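Local coordinates for arylsulfatase (Pseudoalteromonas sp. MB47, PDB 7AJ0), which removes sulfate groups from fucoidan, a sulfated fucose-rich polysaccharide, as an exo-acting, thermostable sulfatase that assembles into a hexamer, at the interface of chains A and B. Coordinates in Å, arbitrary orientation; residue numbers count along the deposited sequence, not the author numbering. Chains: chain A/B, Arylsulfatase.

The interface of chains A and B. Residues chain A 443, 445, 466, 479; chain B 447, 455-457.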
loop_
_atom_site.group_PDB
_atom_site.type_symbol
_atom_site.label_atom_id
_atom_site.label_comp_id
_atom_site.label_asym_id
_atom_site.label_seq_id
_atom_site.Cartn_x
_atom_site.Cartn_y
_atom_site.Cartn_z
ATOM N N VAL A 443 14.027 -4.868 -10.334
ATOM C CA VAL A 443 13.047 -3.791 -10.362
ATOM C C VAL A 443 13.291 -2.849 -9.195
ATOM O O VAL A 443 13.443 -3.292 -8.051
ATOM C CB VAL A 443 11.611 -4.349 -10.320
ATOM C CG1 VAL A 443 10.615 -3.264 -9.938
ATOM C CG2 VAL A 443 11.253 -4.963 -11.663
ATOM N N ASN A 445 11.825 -0.329 -6.577
ATOM C CA ASN A 445 10.545 -0.131 -5.907
ATOM C C ASN A 445 10.702 1.030 -4.937
ATOM O O ASN A 445 11.580 1.002 -4.069
ATOM C CB ASN A 445 10.106 -1.407 -5.189
ATOM C CG ASN A 445 8.614 -1.448 -4.942
ATOM O OD1 ASN A 445 7.816 -1.465 -5.881
ATOM N ND2 ASN A 445 8.227 -1.479 -3.674
ATOM N N TRP A 466 9.698 -9.121 -15.649
ATOM C CA TRP A 466 8.632 -8.190 -15.989
ATOM C C TRP A 466 8.798 -7.731 -17.432
ATOM O O TRP A 466 9.916 -7.492 -17.897
ATOM C CB TRP A 466 8.643 -6.984 -15.053
ATOM C CG TRP A 466 8.319 -7.308 -13.629
ATOM C CD1 TRP A 466 8.403 -8.526 -13.022
ATOM C CD2 TRP A 466 7.851 -6.394 -12.631
ATOM N NE1 TRP A 466 8.022 -8.426 -11.707
ATOM C CE2 TRP A 466 7.677 -7.128 -11.442
ATOM C CE3 TRP A 466 7.563 -5.027 -12.628
ATOM C CZ2 TRP A 466 7.229 -6.541 -10.261
ATOM C CZ3 TRP A 466 7.118 -4.446 -11.456
ATOM C CH2 TRP A 466 6.955 -5.202 -10.288
ATOM N N SER A 479 2.952 -4.784 -15.342
ATOM C CA SER A 479 3.646 -5.734 -16.196
ATOM C C SER A 479 2.731 -6.878 -16.610
ATOM O O SER A 479 1.907 -7.353 -15.823
ATOM C CB SER A 479 4.873 -6.290 -15.473
ATOM O OG SER A 479 5.356 -7.453 -16.117
ATOM N N ALA B 447 2.866 -7.298 -7.028
ATOM C CA ALA B 447 2.641 -5.863 -7.130
ATOM C C ALA B 447 1.369 -5.498 -7.882
ATOM O O ALA B 447 0.929 -4.346 -7.800
ATOM C CB ALA B 447 3.835 -5.196 -7.823
ATOM N N ALA B 455 4.224 -10.092 -12.283
ATOM C CA ALA B 455 4.500 -8.852 -11.562
ATOM C C ALA B 455 4.781 -9.148 -10.094
ATOM O O ALA B 455 4.187 -8.560 -9.189
ATOM C CB ALA B 455 3.340 -7.867 -11.710
ATOM N N SER B 456 5.717 -10.060 -9.847
ATOM C CA SER B 456 6.047 -10.490 -8.500
ATOM C C SER B 456 7.527 -10.281 -8.208
ATOM O O SER B 456 8.361 -10.201 -9.114
ATOM C CB SER B 456 5.689 -11.970 -8.289
ATOM O OG SER B 456 4.294 -12.136 -8.110
ATOM N N PHE B 457 7.835 -10.181 -6.919
ATOM C CA PHE B 457 9.196 -10.208 -6.412
ATOM C C PHE B 457 9.402 -11.491 -5.619
ATOM O O PHE B 457 8.456 -12.076 -5.090
ATOM C CB PHE B 457 9.489 -9.011 -5.500
ATOM C CG PHE B 457 9.023 -7.695 -6.041
ATOM C CD1 PHE B 457 9.727 -7.053 -7.044
ATOM C CD2 PHE B 457 7.893 -7.086 -5.526
ATOM C CE1 PHE B 457 9.301 -5.834 -7.536
ATOM C CE2 PHE B 457 7.464 -5.870 -6.011
ATOM C CZ PHE B 457 8.169 -5.242 -7.017
#
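The indole of A:Trp466 reaches across the A-B boundary and meets B:Ala455, B:Ser456 and B:Phe457, where chain B runs into its strand 456-460. Its CG lies anti to its own carbonyl carbon (chi1 -66°), which sends the ring away from strand 466-469, and the second torsion, 21°, turns the pyrrole N-H toward chain B. NE1 of the indole donates to the backbone O of B:Ser456 at 3.2 Å, fairly straight (156° at H). The acceptor sits nearly in the indole plane, whereas the nitrogen approaches from above the carbonyl plane rather than along a lone pair. One face of the indole is covered by B:Ala455, whose CA lies 3.9 Å from the centroid of the five-membered ring in a CH-pi contact; on the opposite face A:Val443, from the same chain, sets its CG2 methyl toward the rim. The benzo end meets B:Phe457 obliquely: CH2 of the indole comes within 3.5 Å of the phenyl CZ. B:Ala447 adds its methyl, CB lying 4.0 Å from the indole CH2. The phenyl in turn has A:Val443 at its edge, with CG1 of the valine 3.8 Å from the phenyl CE1, and the side-chain amide of A:Asn445 beside its tip. An alanine in place of A:Trp466 would probably leave the carbonyl of B:Ser456 without its indole donor and open a gap between B:Ala455, B:Phe457 and A:Val443. With the indole hydrogen bond set among apolar contacts, this patch pairs different residues of two copies of the sulfatase and probably helps hold neighbouring subunits together in the hexamer.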